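Local coordinates for outer membrane protein Omp121 (Bacteroides thetaiotaomicron, PDB 5FQ8), which probably imports a nutrient across the bacterial outer membrane, as a TonB-dependent receptor whose beta barrel is filled by a plug domain, at residues B[412-417]-B[447-452]; B[487-492]-B[515-520]; B[904-909]-B[948-953]. All blocks are in the same frame, centred on the assembly; numbering follows the deposited sequence.

Contact 1: residues B[412-417]-B[447-452]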
# COMPACT_ATOMS: atom_id res chain seq x y z
N GLN B 412 13.46 5.56 -5.24
CA GLN B 412 12.66 4.74 -4.33
C GLN B 412 12.65 5.35 -2.94
O GLN B 412 13.66 5.33 -2.25
CB GLN B 412 13.19 3.33 -4.28
CG GLN B 412 12.50 2.46 -3.26
CD GLN B 412 13.09 1.09 -3.18
OE1 GLN B 412 13.46 0.51 -4.18
NE2 GLN B 412 13.22 0.58 -1.98
N SER B 413 11.48 5.83 -2.52
CA SER B 413 11.30 6.45 -1.21
C SER B 413 10.86 5.43 -0.18
O SER B 413 10.18 4.47 -0.50
CB SER B 413 10.26 7.56 -1.31
OG SER B 413 10.40 8.28 -2.52
N ASP B 414 11.24 5.66 1.07
CA ASP B 414 10.79 4.79 2.17
C ASP B 414 10.61 5.64 3.42
O ASP B 414 11.59 6.05 4.04
CB ASP B 414 11.78 3.66 2.42
CG ASP B 414 11.78 2.61 1.33
OD1 ASP B 414 10.99 1.65 1.40
OD2 ASP B 414 12.61 2.73 0.40
N LYS B 415 9.36 5.90 3.81
CA LYS B 415 9.07 6.69 5.00
C LYS B 415 8.28 5.86 6.00
O LYS B 415 7.43 5.06 5.61
CB LYS B 415 8.29 7.96 4.66
CG LYS B 415 8.42 8.42 3.25
CD LYS B 415 7.47 9.55 2.97
CE LYS B 415 7.32 9.78 1.47
NZ LYS B 415 8.59 10.19 0.80
N GLY B 416 8.57 6.05 7.29
CA GLY B 416 7.85 5.33 8.32
C GLY B 416 7.91 6.03 9.65
O GLY B 416 8.84 6.78 9.94
N LYS B 417 6.90 5.78 10.48
CA LYS B 417 6.82 6.31 11.83
C LYS B 417 6.15 5.28 12.73
O LYS B 417 5.27 4.54 12.27
CB LYS B 417 6.04 7.62 11.86
CG LYS B 417 4.63 7.58 11.33
CD LYS B 417 4.18 8.99 11.05
CE LYS B 417 2.68 9.10 10.92
NZ LYS B 417 2.01 8.86 12.23
N TYR B 447 3.73 3.32 7.10
CA TYR B 447 4.90 2.99 6.31
C TYR B 447 4.53 3.01 4.84
O TYR B 447 3.59 2.32 4.44
CB TYR B 447 5.45 1.62 6.68
CG TYR B 447 6.55 1.19 5.75
CD1 TYR B 447 7.81 1.71 5.88
CD2 TYR B 447 6.32 0.27 4.74
CE1 TYR B 447 8.82 1.33 5.04
CE2 TYR B 447 7.33 -0.12 3.89
CZ TYR B 447 8.58 0.42 4.04
OH TYR B 447 9.61 0.05 3.21
N SER B 448 5.25 3.78 4.05
CA SER B 448 5.00 3.83 2.63
C SER B 448 6.30 3.64 1.86
O SER B 448 7.39 3.79 2.40
CB SER B 448 4.32 5.13 2.23
OG SER B 448 5.19 6.22 2.44
N GLU B 449 6.16 3.26 0.61
CA GLU B 449 7.27 3.08 -0.30
C GLU B 449 6.79 3.49 -1.68
O GLU B 449 5.65 3.22 -2.04
CB GLU B 449 7.77 1.63 -0.31
CG GLU B 449 8.77 1.34 -1.39
CD GLU B 449 9.25 -0.07 -1.38
OE1 GLU B 449 9.69 -0.53 -0.32
OE2 GLU B 449 9.16 -0.73 -2.43
N GLN B 450 7.65 4.17 -2.42
CA GLN B 450 7.31 4.59 -3.77
C GLN B 450 8.52 4.37 -4.65
O GLN B 450 9.65 4.58 -4.22
CB GLN B 450 6.88 6.05 -3.79
CG GLN B 450 6.44 6.51 -5.14
CD GLN B 450 6.27 8.00 -5.20
OE1 GLN B 450 6.10 8.65 -4.18
NE2 GLN B 450 6.32 8.56 -6.40
N ILE B 451 8.29 3.93 -5.88
CA ILE B 451 9.36 3.72 -6.83
C ILE B 451 9.01 4.56 -8.04
O ILE B 451 8.00 4.32 -8.69
CB ILE B 451 9.53 2.24 -7.21
CG1 ILE B 451 10.18 1.48 -6.07
CG2 ILE B 451 10.38 2.09 -8.43
CD1 ILE B 451 10.58 0.15 -6.47
N THR B 452 9.83 5.55 -8.33
CA THR B 452 9.59 6.40 -9.48
C THR B 452 10.50 5.96 -10.61
O THR B 452 11.59 5.47 -10.37
CB THR B 452 9.83 7.87 -9.16
OG1 THR B 452 9.41 8.16 -7.83
CG2 THR B 452 9.04 8.72 -10.11

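Contact 2: residues B[487-492]-B[515-520]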
# COMPACT_ATOMS: atom_id res chain seq x y z
N VAL B 487 7.34 9.75 -17.13
CA VAL B 487 7.52 9.50 -15.71
C VAL B 487 6.41 8.55 -15.29
O VAL B 487 5.31 8.61 -15.83
CB VAL B 487 7.51 10.81 -14.89
CG1 VAL B 487 6.33 11.64 -15.25
CG2 VAL B 487 7.52 10.53 -13.42
N SER B 488 6.73 7.64 -14.38
CA SER B 488 5.72 6.80 -13.77
C SER B 488 6.19 6.46 -12.37
O SER B 488 7.36 6.61 -12.05
CB SER B 488 5.45 5.54 -14.60
OG SER B 488 6.37 4.49 -14.34
N TYR B 489 5.26 6.06 -11.52
CA TYR B 489 5.65 5.58 -10.21
C TYR B 489 4.63 4.59 -9.72
O TYR B 489 3.58 4.39 -10.33
CB TYR B 489 5.84 6.72 -9.19
CG TYR B 489 4.59 7.47 -8.81
CD1 TYR B 489 3.68 6.94 -7.91
CD2 TYR B 489 4.34 8.73 -9.31
CE1 TYR B 489 2.56 7.62 -7.56
CE2 TYR B 489 3.21 9.42 -8.96
CZ TYR B 489 2.33 8.85 -8.08
OH TYR B 489 1.20 9.54 -7.73
N GLN B 490 4.96 3.96 -8.60
CA GLN B 490 4.08 3.00 -7.94
C GLN B 490 4.17 3.23 -6.45
O GLN B 490 5.24 3.07 -5.86
CB GLN B 490 4.47 1.56 -8.28
CG GLN B 490 3.49 0.56 -7.74
CD GLN B 490 4.03 -0.82 -7.73
OE1 GLN B 490 5.21 -1.02 -7.91
NE2 GLN B 490 3.17 -1.79 -7.53
N TYR B 491 3.06 3.59 -5.83
CA TYR B 491 3.03 3.92 -4.43
C TYR B 491 2.26 2.87 -3.65
O TYR B 491 1.34 2.25 -4.17
CB TYR B 491 2.40 5.29 -4.23
CG TYR B 491 2.30 5.71 -2.79
CD1 TYR B 491 3.40 6.20 -2.11
CD2 TYR B 491 1.09 5.64 -2.13
CE1 TYR B 491 3.30 6.59 -0.81
CE2 TYR B 491 0.99 6.04 -0.82
CZ TYR B 491 2.10 6.52 -0.17
OH TYR B 491 2.02 6.92 1.13
N SER B 492 2.65 2.66 -2.40
CA SER B 492 1.90 1.73 -1.57
C SER B 492 2.16 2.04 -0.10
O SER B 492 3.31 2.25 0.29
CB SER B 492 2.25 0.28 -1.94
OG SER B 492 3.23 -0.25 -1.10
N GLU B 515 -1.40 3.37 -4.99
CA GLU B 515 -1.56 4.36 -6.05
C GLU B 515 -0.54 4.14 -7.15
O GLU B 515 0.60 3.78 -6.89
CB GLU B 515 -1.42 5.79 -5.52
CG GLU B 515 -2.51 6.22 -4.57
CD GLU B 515 -2.23 7.54 -3.91
OE1 GLU B 515 -1.61 8.42 -4.56
OE2 GLU B 515 -2.62 7.70 -2.73
N GLN B 516 -0.95 4.41 -8.38
CA GLN B 516 -0.13 4.22 -9.56
C GLN B 516 -0.29 5.43 -10.46
O GLN B 516 -1.38 6.00 -10.53
CB GLN B 516 -0.55 2.93 -10.27
CG GLN B 516 -0.26 2.85 -11.74
CD GLN B 516 -1.08 1.77 -12.41
OE1 GLN B 516 -2.21 1.50 -12.01
NE2 GLN B 516 -0.51 1.14 -13.42
N HIS B 517 0.78 5.84 -11.13
CA HIS B 517 0.72 7.06 -11.95
C HIS B 517 1.73 7.00 -13.09
O HIS B 517 2.80 6.42 -12.94
CB HIS B 517 0.97 8.30 -11.10
CG HIS B 517 0.83 9.58 -11.84
ND1 HIS B 517 -0.38 10.18 -12.06
CD2 HIS B 517 1.75 10.37 -12.44
CE1 HIS B 517 -0.21 11.29 -12.75
NE2 HIS B 517 1.08 11.43 -13.00
N MET B 518 1.39 7.63 -14.21
CA MET B 518 2.28 7.68 -15.37
C MET B 518 1.90 8.83 -16.28
O MET B 518 0.72 9.02 -16.56
CB MET B 518 2.22 6.38 -16.17
CG MET B 518 2.87 6.54 -17.53
SD MET B 518 2.02 5.71 -18.84
CE MET B 518 2.55 6.64 -20.25
N GLU B 519 2.90 9.58 -16.77
CA GLU B 519 2.69 10.60 -17.79
C GLU B 519 3.63 10.38 -18.97
O GLU B 519 4.73 9.87 -18.81
CB GLU B 519 2.94 12.01 -17.27
CG GLU B 519 2.36 12.32 -15.95
CD GLU B 519 2.78 13.67 -15.49
OE1 GLU B 519 3.77 14.15 -16.04
OE2 GLU B 519 2.12 14.26 -14.62
N LEU B 520 3.20 10.82 -20.14
CA LEU B 520 4.01 10.70 -21.35
C LEU B 520 3.69 11.85 -22.29
O LEU B 520 2.53 12.17 -22.51
CB LEU B 520 3.74 9.37 -22.04
CG LEU B 520 4.52 9.06 -23.31
CD1 LEU B 520 5.95 8.86 -22.95
CD2 LEU B 520 3.98 7.81 -23.94

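Contact 3: residues B[904-909]-B[948-953]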
# COMPACT_ATOMS: atom_id res chain seq x y z
N TYR B 904 18.84 40.27 2.70
CA TYR B 904 20.03 39.86 3.43
C TYR B 904 21.29 40.27 2.67
O TYR B 904 21.27 40.48 1.46
CB TYR B 904 20.04 38.35 3.72
CG TYR B 904 20.09 37.41 2.52
CD1 TYR B 904 21.29 37.15 1.86
CD2 TYR B 904 18.95 36.75 2.08
CE1 TYR B 904 21.34 36.29 0.79
CE2 TYR B 904 18.99 35.89 1.01
CZ TYR B 904 20.19 35.66 0.36
OH TYR B 904 20.23 34.80 -0.70
N VAL B 905 22.37 40.42 3.43
CA VAL B 905 23.73 40.46 2.90
C VAL B 905 24.42 39.21 3.40
O VAL B 905 24.33 38.89 4.59
CB VAL B 905 24.53 41.71 3.32
CG1 VAL B 905 25.89 41.64 2.72
CG2 VAL B 905 23.85 42.99 2.87
N LYS B 906 25.12 38.51 2.52
CA LYS B 906 25.72 37.24 2.90
C LYS B 906 27.18 37.17 2.47
O LYS B 906 27.51 37.43 1.32
CB LYS B 906 24.94 36.08 2.30
CG LYS B 906 24.85 34.90 3.22
CD LYS B 906 24.05 33.80 2.60
CE LYS B 906 22.63 33.82 3.05
NZ LYS B 906 21.91 32.74 2.36
N LEU B 907 28.05 36.80 3.41
CA LEU B 907 29.36 36.28 3.06
C LEU B 907 29.18 34.91 2.41
O LEU B 907 29.22 33.88 3.09
CB LEU B 907 30.26 36.21 4.29
CG LEU B 907 31.71 35.80 4.01
CD1 LEU B 907 32.27 36.54 2.82
CD2 LEU B 907 32.58 36.02 5.21
N ARG B 908 28.97 34.91 1.10
CA ARG B 908 28.61 33.69 0.39
C ARG B 908 29.72 32.65 0.48
O ARG B 908 29.49 31.53 0.94
CB ARG B 908 28.31 34.04 -1.06
CG ARG B 908 27.66 32.94 -1.86
CD ARG B 908 26.16 33.10 -1.90
NE ARG B 908 25.55 32.26 -0.89
CZ ARG B 908 24.26 32.20 -0.64
NH1 ARG B 908 23.42 32.94 -1.33
NH2 ARG B 908 23.83 31.40 0.31
N SER B 909 30.93 33.00 0.06
CA SER B 909 32.05 32.06 0.05
C SER B 909 33.37 32.76 0.28
O SER B 909 33.53 33.94 -0.06
CB SER B 909 32.12 31.32 -1.28
OG SER B 909 32.37 32.23 -2.33
N PHE B 948 15.21 36.04 12.99
CA PHE B 948 14.68 34.70 13.08
C PHE B 948 15.33 33.72 12.12
O PHE B 948 15.76 32.65 12.55
CB PHE B 948 13.16 34.73 12.87
CG PHE B 948 12.48 35.79 13.66
CD1 PHE B 948 12.49 35.75 15.03
CD2 PHE B 948 11.86 36.83 13.03
CE1 PHE B 948 11.88 36.73 15.75
CE2 PHE B 948 11.26 37.81 13.74
CZ PHE B 948 11.26 37.76 15.11
N ILE B 949 15.42 34.03 10.84
CA ILE B 949 15.82 33.05 9.85
C ILE B 949 16.88 33.58 8.90
O ILE B 949 17.00 34.78 8.67
CB ILE B 949 14.63 32.58 9.00
CG1 ILE B 949 14.03 33.78 8.28
CG2 ILE B 949 13.61 31.92 9.85
CD1 ILE B 949 13.14 33.39 7.14
N ASP B 950 17.64 32.66 8.33
CA ASP B 950 18.37 32.93 7.11
C ASP B 950 17.34 32.82 6.01
O ASP B 950 16.84 31.73 5.75
CB ASP B 950 19.53 31.95 6.92
CG ASP B 950 20.08 31.95 5.50
OD1 ASP B 950 19.66 32.73 4.65
OD2 ASP B 950 20.97 31.12 5.24
N PRO B 951 16.99 33.91 5.37
CA PRO B 951 15.93 33.88 4.36
C PRO B 951 16.10 32.89 3.22
O PRO B 951 15.21 32.80 2.38
CB PRO B 951 15.96 35.31 3.82
CG PRO B 951 16.39 36.11 4.94
CD PRO B 951 17.36 35.29 5.71
N GLU B 952 17.22 32.17 3.15
CA GLU B 952 17.42 31.23 2.06
C GLU B 952 16.85 29.87 2.48
O GLU B 952 17.57 28.91 2.74
CB GLU B 952 18.89 31.13 1.70
CG GLU B 952 19.12 30.61 0.31
CD GLU B 952 20.57 30.49 -0.06
OE1 GLU B 952 21.40 31.14 0.59
OE2 GLU B 952 20.87 29.73 -1.00
N MET B 953 15.53 29.81 2.52
CA MET B 953 14.80 28.72 3.17
C MET B 953 13.46 28.50 2.50
O MET B 953 12.73 29.46 2.24
CB MET B 953 14.54 29.04 4.63
CG MET B 953 15.40 28.36 5.62
SD MET B 953 14.82 28.91 7.21
CE MET B 953 15.95 28.07 8.27

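Contact 1: residues B[412-417]-B[447-452]
The closer side-chain approaches fall on the face that carries Q412, D414, Y447, E449 and I451. Here the methylenes of Q412, with CG anti to the backbone N (chi1 174°), lie alongside I451, and Q412 CG comes 3.8 Å from I451 CG1. The D414 carboxylate leans toward the partner strand and sits between two groups. Its OD1 is in a weak hydrogen bond with Y447 OH (2.8 Å), the carboxylate and ring planes 29° apart, while its OD2 accepts from Q412 NE2 through the syn lone pair (3.3 Å). D414 OD1 also lies 3.1 Å from E449 OE1, a pair of like charges that would be expected to raise the proton affinity of one acid. The second subunit packs on this face: its R453 binds Q412 OE1, and the two copies of I451 touch.

Beneath these side chains, strands 398-417 and 446-469 are antiparallel neighbours in the transmembrane barrel wall, their short axes 4.5 Å apart and inclined at 171°. Two hydrogen-bonded pairs, S413 with Q450 and K415 with S448, supply four backbone bonds; the one from S448 N to K415 O (3.0 Å) runs nearly along the C=O axis.

The opposite face is looser between the strands. S413 OG stays 4.4 Å from Q450 CB, and K415 CG passes 4.0 Å from S448 OG without polar pairing. K415 and Q450 are partly exposed here, yet the lysine has a partner: its NZ is hydrogen-bonded to Y124 OH, within the plug domain's sequence range.

Contact 2: residues B[487-492]-B[515-520]
Y489 holds CG between its backbone N and carbonyl carbon (chi1 67°), whereas H517 puts CG anti to the backbone N (chi1 -176°), which lays the tyrosine ring across the base of the histidine side chain. H517 CB stands over one face of the ring, 3.3 Å from Y489 CE2 and offset toward the rim, in a CH-pi contact. The rings hardly overlap: their planes are 24° apart but the centroids of Y489 and H517 are separated by 5.4 Å, so the H517 methylene makes the contact over the tyrosine face, without ring stacking.

Along the same face, V487 CG1 lies 3.7 Å from E519 OE1, and Y491 CB is 4.1 Å from E515 CB. The Y491 hydroxyl turns to E493. On the other face S488 CB meets M518 CB at 3.7 Å, and Q516 reaches the second subunit, its OE1 accepting from L505 N there.

Three hydrogen-bonded antiparallel pairs, V487 with E519, Y489 with H517 and Y491 with E515, give six backbone bonds between strands 472-495 and 513-534, the continuous pairing of a transmembrane beta barrel. The bond from Y491 N to E515 O (2.7 Å) lies nearly along the C=O axis; in the return bond, E515 N to Y491 O (3.1 Å), the donor stands above the carbonyl plane.

H517 NE2 makes a weak hydrogen bond to E519 OE2 (3.4 Å), with the acceptor at the ring edge and in its plane. A carboxylate so placed would tend to stabilise a protonated imidazole, though any such effect is probably modest at this length.

Contact 3: residues B[904-909]-B[948-953]
E952 OE1 is gripped three times by two cationic groups: salt bridges from K906 NZ (2.4 Å) and R908 NH2 (2.5 Å), and a weak hydrogen bond from R908 NH1 (3.3 Å). The arginine and glutamate meet tip to tip, their flat groups 83° apart. OE1 uses its syn lone pair toward NH2 and lies at the edge of the guanidinium, near its plane. K906 crosses E952 at about a right angle, and its CD lies over one face of the R908 guanidinium.

K906 NZ and R908 NH2 are 3.1 Å apart, two donors whose repulsion is probably offset by the carboxylates around them. K906 NZ also bridges to D950 OD1 (3.2 Å), on that oxygen's syn lone pair. K906, R908, D950 and E952 form a buried salt-bridge network between barrel strand 899-915 and the loop that follows strand 928-941, and R908 NH1 has a further salt bridge to D822 of the adjacent strand 815-825. An Asx turn shapes this loop: D950 OD1 accepts from E952 N (2.9 Å), above the carboxylate plane, so one oxygen receives the lysine and ties down the backbone of the glutamate.

Beside the charges, P951 CB packs against Y904 CD2 at 3.7 Å, the proline and tyrosine running antiparallel past one another. E952 OE2 accepts from the backbone N of S75, within the plug domain's sequence range.

How the contacts relate
The three contacts follow one another along the chain, each closing before the next opens, and all involve strands of the barrel wall. Contacts 1 and 2 have centres about 13 Å apart and join directly, because strands 446-469 and 472-495 are successive neighbours: E449 N to S492 O (3.0 Å) and I451 O to Q490 N (3.1 Å) are probable hydrogen bonds. Together they span four adjacent strands, and this part of the wall lies against the second copy of the protein. Contact 3 lies apart, its centre about 32 Å from contact 1's and about 37 Å from contact 2's; it couples a loop to the wall, and no other protein chain touches its two segments.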